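Geranylgeranyl pyrophosphate synthetase (Pyrococcus horikoshii, PDB 1WY0) probably makes geranylgeranyl diphosphate by condensing isopentenyl diphosphate with allylic diphosphates. Local coordinates at residues M91-R96 against V101-G106; R39-A44 against H85-D90. One frame throughout, in Å; residues are numbered along the deposited sequence.

Contact 1 of 2, residues M91-R96 against V101-G106; sequences MDETRR and VHRIWG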
ATOM      1  N   MET A  91     -11.006  -7.833  11.763  1.00 51.30           N
ATOM      2  CA  MET A  91     -10.813  -9.036  12.559  1.00 52.65           C
ATOM      3  C   MET A  91     -11.589 -10.202  11.924  1.00 52.66           C
ATOM      4  O   MET A  91     -12.120 -11.067  12.618  1.00 52.66           O
ATOM      5  CB  MET A  91     -11.290  -8.802  13.996  1.00 55.47           C
ATOM      6  CG  MET A  91     -10.518  -7.704  14.728  1.00 59.67           C
ATOM      7  SD  MET A  91     -11.014  -7.449  16.461  1.00 64.48           S
ATOM      8  CE  MET A  91      -9.918  -8.659  17.307  1.00 61.87           C
ATOM      9  N   ASP A  92     -11.643 -10.213  10.594  1.00 52.61           N
ATOM     10  CA  ASP A  92     -12.345 -11.241   9.842  1.00 52.32           C
ATOM     11  C   ASP A  92     -11.644 -12.589   9.988  1.00 51.92           C
ATOM     12  O   ASP A  92     -10.458 -12.745   9.724  1.00 49.70           O
ATOM     13  CB  ASP A  92     -12.360 -10.825   8.367  1.00 53.90           C
ATOM     14  CG  ASP A  92     -13.448 -11.591   7.622  1.00 55.91           C
ATOM     15  OD1 ASP A  92     -14.476 -11.872   8.235  1.00 55.86           O
ATOM     16  OD2 ASP A  92     -13.274 -11.859   6.435  1.00 56.31           O
ATOM     17  N   GLU A  93     -12.410 -13.577  10.477  1.00 52.09           N
ATOM     18  CA  GLU A  93     -11.813 -14.888  10.682  1.00 52.97           C
ATOM     19  C   GLU A  93     -11.510 -15.600   9.357  1.00 52.11           C
ATOM     20  O   GLU A  93     -10.389 -16.002   9.080  1.00 52.19           O
ATOM     21  CB  GLU A  93     -12.761 -15.723  11.543  1.00 54.70           C
ATOM     22  CG  GLU A  93     -12.032 -16.441  12.682  1.00 57.56           C
ATOM     23  CD  GLU A  93     -11.862 -15.504  13.861  1.00 59.67           C
ATOM     24  OE1 GLU A  93     -11.561 -15.980  14.946  1.00 59.90           O
ATOM     25  OE2 GLU A  93     -11.993 -14.297  13.672  1.00 61.40           O
ATOM     26  N   THR A  94     -12.563 -15.780   8.535  1.00 52.24           N
ATOM     27  CA  THR A  94     -12.372 -16.554   7.309  1.00 52.96           C
ATOM     28  C   THR A  94     -13.126 -15.991   6.104  1.00 53.68           C
ATOM     29  O   THR A  94     -14.348 -15.898   6.078  1.00 55.91           O
ATOM     30  CB  THR A  94     -12.826 -17.998   7.567  1.00 53.11           C
ATOM     31  OG1 THR A  94     -14.259 -18.049   7.576  1.00 53.50           O
ATOM     32  CG2 THR A  94     -12.297 -18.490   8.919  1.00 53.50           C
ATOM     33  N   ARG A  95     -12.343 -15.582   5.088  1.00 53.74           N
ATOM     34  CA  ARG A  95     -12.910 -15.263   3.793  1.00 53.19           C
ATOM     35  C   ARG A  95     -13.235 -16.550   3.055  1.00 54.64           C
ATOM     36  O   ARG A  95     -12.578 -17.570   3.213  1.00 56.18           O
ATOM     37  CB  ARG A  95     -11.874 -14.456   3.008  1.00 50.11           C
ATOM     38  CG  ARG A  95     -12.486 -13.700   1.832  1.00 46.31           C
ATOM     39  CD  ARG A  95     -11.676 -12.450   1.464  1.00 43.89           C
ATOM     40  NE  ARG A  95     -11.907 -11.382   2.440  1.00 40.71           N
ATOM     41  CZ  ARG A  95     -13.007 -10.627   2.274  1.00 40.85           C
ATOM     42  NH1 ARG A  95     -13.821 -10.855   1.259  1.00 40.13           N
ATOM     43  NH2 ARG A  95     -13.286  -9.660   3.154  1.00 42.40           N
ATOM     44  N   ARG A  96     -14.322 -16.510   2.265  1.00 56.60           N
ATOM     45  CA  ARG A  96     -14.720 -17.736   1.595  1.00 57.84           C
ATOM     46  C   ARG A  96     -14.849 -18.870   2.614  1.00 57.59           C
ATOM     47  O   ARG A  96     -15.356 -18.697   3.716  1.00 58.20           O
ATOM     48  CB  ARG A  96     -13.624 -18.079   0.584  1.00 60.74           C
ATOM     49  CG  ARG A  96     -14.163 -18.236  -0.836  1.00 63.12           C
ATOM     50  CD  ARG A  96     -14.650 -16.905  -1.420  1.00 65.89           C
ATOM     51  NE  ARG A  96     -13.652 -16.342  -2.335  1.00 68.70           N
ATOM     52  CZ  ARG A  96     -14.044 -15.322  -3.121  1.00 70.63           C
ATOM     53  NH1 ARG A  96     -15.283 -14.866  -3.048  1.00 71.39           N
ATOM     54  NH2 ARG A  96     -13.172 -14.766  -3.966  1.00 71.35           N
ATOM     55  N   VAL A 101      -5.820 -14.144   5.302  1.00 32.16           N
ATOM     56  CA  VAL A 101      -4.370 -14.065   5.147  1.00 30.85           C
ATOM     57  C   VAL A 101      -3.678 -13.808   6.486  1.00 30.83           C
ATOM     58  O   VAL A 101      -2.698 -14.446   6.847  1.00 30.85           O
ATOM     59  CB  VAL A 101      -4.060 -12.929   4.179  1.00 31.93           C
ATOM     60  CG1 VAL A 101      -2.549 -12.722   4.090  1.00 28.32           C
ATOM     61  CG2 VAL A 101      -4.607 -13.260   2.801  1.00 26.29           C
ATOM     62  N   HIS A 102      -4.154 -12.857   7.279  1.00 31.28           N
ATOM     63  CA  HIS A 102      -3.480 -12.547   8.537  1.00 33.55           C
ATOM     64  C   HIS A 102      -3.485 -13.691   9.559  1.00 35.37           C
ATOM     65  O   HIS A 102      -2.538 -13.845  10.326  1.00 36.82           O
ATOM     66  CB  HIS A 102      -4.054 -11.257   9.139  1.00 33.13           C
ATOM     67  CG  HIS A 102      -5.432 -11.401   9.706  1.00 33.99           C
ATOM     68  ND1 HIS A 102      -6.571 -11.094   8.987  1.00 34.96           N
ATOM     69  CD2 HIS A 102      -5.857 -11.858  10.906  1.00 32.33           C
ATOM     70  CE1 HIS A 102      -7.637 -11.361   9.719  1.00 32.22           C
ATOM     71  NE2 HIS A 102      -7.231 -11.825  10.889  1.00 35.88           N
ATOM     72  N   ARG A 103      -4.529 -14.512   9.557  1.00 36.40           N
ATOM     73  CA  ARG A 103      -4.580 -15.630  10.490  1.00 36.66           C
ATOM     74  C   ARG A 103      -3.601 -16.731  10.111  1.00 36.84           C
ATOM     75  O   ARG A 103      -3.037 -17.391  10.986  1.00 38.24           O
ATOM     76  CB  ARG A 103      -5.991 -16.210  10.561  1.00 37.83           C
ATOM     77  CG  ARG A 103      -7.015 -15.298  11.215  1.00 40.85           C
ATOM     78  CD  ARG A 103      -8.287 -16.073  11.481  1.00 40.49           C
ATOM     79  NE  ARG A 103      -8.003 -17.278  12.259  1.00 40.78           N
ATOM     80  CZ  ARG A 103      -8.656 -18.427  12.123  1.00 41.03           C
ATOM     81  NH1 ARG A 103      -9.640 -18.535  11.236  1.00 40.55           N
ATOM     82  NH2 ARG A 103      -8.313 -19.471  12.866  1.00 40.28           N
ATOM     83  N   ILE A 104      -3.393 -16.932   8.813  1.00 35.90           N
ATOM     84  CA  ILE A 104      -2.472 -17.960   8.339  1.00 36.10           C
ATOM     85  C   ILE A 104      -1.003 -17.558   8.420  1.00 37.55           C
ATOM     86  O   ILE A 104      -0.162 -18.337   8.880  1.00 39.65           O
ATOM     87  CB  ILE A 104      -2.733 -18.326   6.867  1.00 36.79           C
ATOM     88  CG1 ILE A 104      -4.151 -18.868   6.683  1.00 35.39           C
ATOM     89  CG2 ILE A 104      -1.723 -19.363   6.408  1.00 37.22           C
ATOM     90  CD1 ILE A 104      -4.460 -19.217   5.225  1.00 36.35           C
ATOM     91  N   TRP A 105      -0.691 -16.352   7.955  1.00 36.43           N
ATOM     92  CA  TRP A 105       0.684 -15.870   7.933  1.00 34.97           C
ATOM     93  C   TRP A 105       1.000 -14.811   8.989  1.00 33.74           C
ATOM     94  O   TRP A 105       2.146 -14.405   9.151  1.00 34.39           O
ATOM     95  CB  TRP A 105       1.001 -15.340   6.528  1.00 35.11           C
ATOM     96  CG  TRP A 105       1.075 -16.431   5.498  1.00 37.25           C
ATOM     97  CD1 TRP A 105       2.105 -17.320   5.319  1.00 39.49           C
ATOM     98  CD2 TRP A 105       0.063 -16.799   4.544  1.00 37.43           C
ATOM     99  NE1 TRP A 105       1.794 -18.214   4.319  1.00 40.52           N
ATOM    100  CE2 TRP A 105       0.551 -17.919   3.826  1.00 38.73           C
ATOM    101  CE3 TRP A 105      -1.205 -16.293   4.228  1.00 35.83           C
ATOM    102  CZ2 TRP A 105      -0.188 -18.544   2.809  1.00 38.46           C
ATOM    103  CZ3 TRP A 105      -1.940 -16.913   3.219  1.00 36.66           C
ATOM    104  CH2 TRP A 105      -1.425 -18.029   2.520  1.00 37.92           C
ATOM    105  N   GLY A 106      -0.011 -14.377   9.724  1.00 33.53           N
ATOM    106  CA  GLY A 106       0.224 -13.370  10.743  1.00 32.65           C
ATOM    107  C   GLY A 106      -0.094 -11.993  10.200  1.00 31.62           C
ATOM    108  O   GLY A 106      -0.162 -11.801   8.990  1.00 33.92           O
TER

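Contact 2 of 2, residues R39-A44 against H85-D90; sequences RHYPLA and HDDIMD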
ATOM      1  N   ARG A  39      -0.909 -14.406  -3.047  1.00 30.75           N
ATOM      2  CA  ARG A  39      -1.706 -15.221  -3.960  1.00 32.26           C
ATOM      3  C   ARG A  39      -2.949 -15.828  -3.321  1.00 32.58           C
ATOM      4  O   ARG A  39      -3.891 -16.186  -4.019  1.00 34.66           O
ATOM      5  CB  ARG A  39      -0.851 -16.363  -4.529  1.00 31.61           C
ATOM      6  CG  ARG A  39       0.019 -15.976  -5.716  1.00 32.63           C
ATOM      7  CD  ARG A  39       1.195 -16.949  -5.880  1.00 34.48           C
ATOM      8  NE  ARG A  39       0.759 -18.316  -6.151  1.00 33.12           N
ATOM      9  CZ  ARG A  39       0.606 -18.830  -7.367  1.00 35.09           C
ATOM     10  NH1 ARG A  39       0.859 -18.096  -8.439  1.00 33.91           N
ATOM     11  NH2 ARG A  39       0.181 -20.079  -7.509  1.00 36.35           N
ATOM     12  N   HIS A  40      -2.959 -15.939  -1.997  1.00 32.61           N
ATOM     13  CA  HIS A  40      -4.078 -16.560  -1.300  1.00 32.75           C
ATOM     14  C   HIS A  40      -5.488 -16.110  -1.714  1.00 34.57           C
ATOM     15  O   HIS A  40      -6.323 -16.943  -2.084  1.00 33.62           O
ATOM     16  CB  HIS A  40      -3.906 -16.404   0.215  1.00 32.23           C
ATOM     17  CG  HIS A  40      -4.885 -17.210   1.013  1.00 31.68           C
ATOM     18  ND1 HIS A  40      -4.909 -18.588   0.986  1.00 31.44           N
ATOM     19  CD2 HIS A  40      -5.897 -16.835   1.830  1.00 32.05           C
ATOM     20  CE1 HIS A  40      -5.894 -19.027   1.749  1.00 30.08           C
ATOM     21  NE2 HIS A  40      -6.509 -17.983   2.273  1.00 33.27           N
ATOM     22  N   TYR A  41      -5.785 -14.815  -1.657  1.00 35.15           N
ATOM     23  CA  TYR A  41      -7.136 -14.406  -2.046  1.00 35.15           C
ATOM     24  C   TYR A  41      -7.394 -14.543  -3.544  1.00 35.50           C
ATOM     25  O   TYR A  41      -8.457 -15.005  -3.946  1.00 35.03           O
ATOM     26  CB  TYR A  41      -7.442 -12.984  -1.570  1.00 36.39           C
ATOM     27  CG  TYR A  41      -7.720 -12.893  -0.078  1.00 36.37           C
ATOM     28  CD1 TYR A  41      -7.892 -14.043   0.695  1.00 35.71           C
ATOM     29  CD2 TYR A  41      -7.818 -11.657   0.553  1.00 37.07           C
ATOM     30  CE1 TYR A  41      -8.150 -13.962   2.056  1.00 37.43           C
ATOM     31  CE2 TYR A  41      -8.076 -11.562   1.910  1.00 38.64           C
ATOM     32  CZ  TYR A  41      -8.241 -12.712   2.661  1.00 39.84           C
ATOM     33  OH  TYR A  41      -8.494 -12.605   4.015  1.00 40.69           O
ATOM     34  N   PRO A  42      -6.429 -14.140  -4.391  1.00 35.22           N
ATOM     35  CA  PRO A  42      -6.610 -14.257  -5.840  1.00 35.99           C
ATOM     36  C   PRO A  42      -6.891 -15.707  -6.263  1.00 39.00           C
ATOM     37  O   PRO A  42      -7.628 -15.950  -7.217  1.00 38.71           O
ATOM     38  CB  PRO A  42      -5.285 -13.738  -6.384  1.00 35.18           C
ATOM     39  CG  PRO A  42      -4.960 -12.648  -5.413  1.00 33.23           C
ATOM     40  CD  PRO A  42      -5.253 -13.309  -4.083  1.00 32.69           C
ATOM     41  N   LEU A  43      -6.297 -16.659  -5.543  1.00 41.01           N
ATOM     42  CA  LEU A  43      -6.423 -18.097  -5.777  1.00 42.91           C
ATOM     43  C   LEU A  43      -7.764 -18.653  -5.280  1.00 45.30           C
ATOM     44  O   LEU A  43      -8.168 -19.768  -5.582  1.00 46.47           O
ATOM     45  CB  LEU A  43      -5.277 -18.809  -5.040  1.00 42.57           C
ATOM     46  CG  LEU A  43      -4.022 -19.007  -5.891  1.00 43.04           C
ATOM     47  CD1 LEU A  43      -2.943 -19.783  -5.131  1.00 43.27           C
ATOM     48  CD2 LEU A  43      -4.288 -19.794  -7.176  1.00 44.49           C
ATOM     49  N   ALA A  44      -8.450 -17.853  -4.444  1.00 47.98           N
ATOM     50  CA  ALA A  44      -9.726 -18.320  -3.933  1.00 51.39           C
ATOM     51  C   ALA A  44     -10.739 -18.504  -5.069  1.00 53.27           C
ATOM     52  O   ALA A  44     -11.806 -19.080  -4.903  1.00 54.72           O
ATOM     53  CB  ALA A  44     -10.237 -17.298  -2.920  1.00 51.11           C
ATOM     54  N   HIS A  85      -5.977  -6.153   3.832  1.00 27.55           N
ATOM     55  CA  HIS A  85      -5.809  -5.168   4.895  1.00 27.56           C
ATOM     56  C   HIS A  85      -7.090  -4.986   5.713  1.00 28.98           C
ATOM     57  O   HIS A  85      -7.075  -4.828   6.927  1.00 29.70           O
ATOM     58  CB  HIS A  85      -5.409  -3.839   4.252  1.00 27.17           C
ATOM     59  CG  HIS A  85      -3.929  -3.841   3.971  1.00 29.12           C
ATOM     60  ND1 HIS A  85      -3.255  -2.750   3.531  1.00 31.57           N
ATOM     61  CD2 HIS A  85      -3.023  -4.896   4.114  1.00 26.49           C
ATOM     62  CE1 HIS A  85      -1.970  -3.140   3.415  1.00 30.21           C
ATOM     63  NE2 HIS A  85      -1.802  -4.420   3.758  1.00 26.59           N
ATOM     64  N   ASP A  86      -8.228  -4.969   4.994  1.00 29.56           N
ATOM     65  CA  ASP A  86      -9.506  -4.779   5.670  1.00 32.26           C
ATOM     66  C   ASP A  86      -9.835  -5.948   6.602  1.00 31.77           C
ATOM     67  O   ASP A  86     -10.485  -5.804   7.629  1.00 30.90           O
ATOM     68  CB  ASP A  86     -10.593  -4.637   4.605  1.00 36.13           C
ATOM     69  CG  ASP A  86     -10.615  -3.202   4.096  1.00 40.41           C
ATOM     70  OD1 ASP A  86      -9.782  -2.419   4.554  1.00 42.19           O
ATOM     71  OD2 ASP A  86     -11.444  -2.889   3.246  1.00 44.34           O
ATOM     72  N   ASP A  87      -9.395  -7.150   6.187  1.00 31.30           N
ATOM     73  CA  ASP A  87      -9.642  -8.325   7.015  1.00 32.14           C
ATOM     74  C   ASP A  87      -8.876  -8.249   8.338  1.00 32.35           C
ATOM     75  O   ASP A  87      -9.286  -8.792   9.356  1.00 30.81           O
ATOM     76  CB  ASP A  87      -9.211  -9.564   6.226  1.00 32.12           C
ATOM     77  CG  ASP A  87     -10.388 -10.067   5.403  1.00 32.70           C
ATOM     78  OD1 ASP A  87     -11.407  -9.375   5.377  1.00 35.08           O
ATOM     79  OD2 ASP A  87     -10.278 -11.133   4.804  1.00 32.22           O
ATOM     80  N   ILE A  88      -7.722  -7.585   8.275  1.00 32.17           N
ATOM     81  CA  ILE A  88      -6.877  -7.415   9.457  1.00 32.84           C
ATOM     82  C   ILE A  88      -7.599  -6.492  10.422  1.00 32.97           C
ATOM     83  O   ILE A  88      -7.647  -6.732  11.626  1.00 34.55           O
ATOM     84  CB  ILE A  88      -5.511  -6.744   9.125  1.00 31.14           C
ATOM     85  CG1 ILE A  88      -4.625  -7.693   8.326  1.00 30.26           C
ATOM     86  CG2 ILE A  88      -4.810  -6.339  10.419  1.00 31.56           C
ATOM     87  CD1 ILE A  88      -3.317  -7.092   7.890  1.00 31.29           C
ATOM     88  N   MET A  89      -8.168  -5.434   9.868  1.00 34.67           N
ATOM     89  CA  MET A  89      -8.879  -4.439  10.650  1.00 37.60           C
ATOM     90  C   MET A  89     -10.207  -4.923  11.207  1.00 41.11           C
ATOM     91  O   MET A  89     -10.493  -4.734  12.391  1.00 42.99           O
ATOM     92  CB  MET A  89      -9.084  -3.187   9.798  1.00 35.77           C
ATOM     93  CG  MET A  89      -7.772  -2.545   9.371  1.00 35.82           C
ATOM     94  SD  MET A  89      -8.031  -1.026   8.472  1.00 38.22           S
ATOM     95  CE  MET A  89      -6.684  -1.033   7.309  1.00 36.75           C
ATOM     96  N   ASP A  90     -11.008  -5.549  10.349  1.00 44.63           N
ATOM     97  CA  ASP A  90     -12.319  -6.064  10.725  1.00 48.40           C
ATOM     98  C   ASP A  90     -12.215  -7.306  11.607  1.00 49.93           C
ATOM     99  O   ASP A  90     -13.220  -7.779  12.140  1.00 50.59           O
ATOM    100  CB  ASP A  90     -13.128  -6.400   9.461  1.00 49.27           C
ATOM    101  CG  ASP A  90     -13.667  -5.156   8.751  1.00 52.62           C
ATOM    102  OD1 ASP A  90     -13.053  -4.073   8.871  1.00 54.91           O
ATOM    103  OD2 ASP A  90     -14.704  -5.261   8.055  1.00 53.93           O
TER

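Contact 1 of 2, residues M91-R96 against V101-G106
His102 and Arg103 reach from helix 101-105 to the backbone of the loop 91-96. The close side is at His102. Its CG lies between the backbone N and the carbonyl carbon (chi1 72°), and this turns the ring edge to the loop. His102 CE1 meets Asp92 O at 3.1 Å, near the ring plane.

Arg103 takes the next carbonyl. Arg103 CD packs against Glu93 O at 3.2 Å. The chain then bends at chi3, which brings NH1 back to the same oxygen. The N-H points almost straight at Glu93 O (173°), but the distance of 3.4 Å from Arg103 NH1 makes this a weak hydrogen bond. Thr100 OG1 also bonds to both Asp92 O and Glu93 O.

The outer side is looser and exposed. The edge of the guanidinium meets Thr94 CG2, with Arg103 NH1 3.5 Å away. Glu93 offers its CG to NH1 at the same distance. Its carboxylate makes no salt bridge with Arg103: Glu93 OE1 stays 4.6 Å from Arg103 NE, and the two planes are 40° apart.

Behind this surface patch, Val101 and His102 pack on helices 69-90 and 107-126, while Trp105 meets His40 of helix 32-40 edge-to-face.

Contact 2 of 2, residues R39-A44 against H85-D90
Tyr41 and Asp87 alone bridge the gap between the two segments. Their side chains approach from opposite directions. Tyr41 OH donates to Asp87 OD2 in a very short hydrogen bond, modelled at 2.4 Å. Little should be built on the exact length at this resolution. The ring and carboxylate planes stand 79° apart. Asp87 OD2 lies 3.4 Å from Tyr41 CZ and 3.7 Å from Tyr41 CE2, so it sits obliquely by the hydroxyl end of the ring.

The backbones are well separated: the CA atoms of Tyr41 and Asp87 are 11.2 Å apart. Tyr41 spans most of this distance. Its CG is anti to the carbonyl carbon (chi1 -75°), which sends the ring out toward helix 69-90. Both residues are buried, and each polar end has a second partner. Asp87 OD2 also forms a salt bridge with Arg95 NE, and Tyr41 OH receives a weak hydrogen bond from Val101 N.

Asp86, Asp87 and Asp90 form the DDxxD sequence, the first aspartate-rich motif of polyprenyl synthetases. In this family the motif typically holds the allylic diphosphate through magnesium ions. No magnesium is present in this entry. Here Asp87 is turned to Tyr41 and Arg95, an arrangement seen without substrate.

Further out, backbone bonds run through both segments. Helix 69-90 is still regular around Asp87, with Asp90 N bonded to Asp86 O at 2.8 Å. On the other segment, Ala44 N bonds to Tyr41 O at 2.9 Å and Leu43 N to Arg39 O at the same length, and residues 41-44 keep helical backbone angles. The Tyr41 ring packs on Asn80, Leu83 and Val84, one to two turns before Asp87. Beyond them, His85 ND1 bonds to Asp115 OD2 of the second subunit.

Overall arrangement
The centres of contacts 1 and 2 are 7 Å apart, on the same side of the chain's centre. Contact 2 comes first along the chain: it joins residues 39-44, which continue from helix 32-40, to residues 85-90 of helix 69-90. Contact 1 follows directly, where the chain leaves that helix and then enters the short helix 101-105. The two also touch in space. Asp92 N probably bonds to Asp87 O at 3.0 Å, and His102 CE1 packs on the same Asp87 O. In this all-helical fold the loop 91-96 turns back, so that Asp92 and Arg95 meet Asp87 of the aspartate-rich motif, probably near the mouth of the active site.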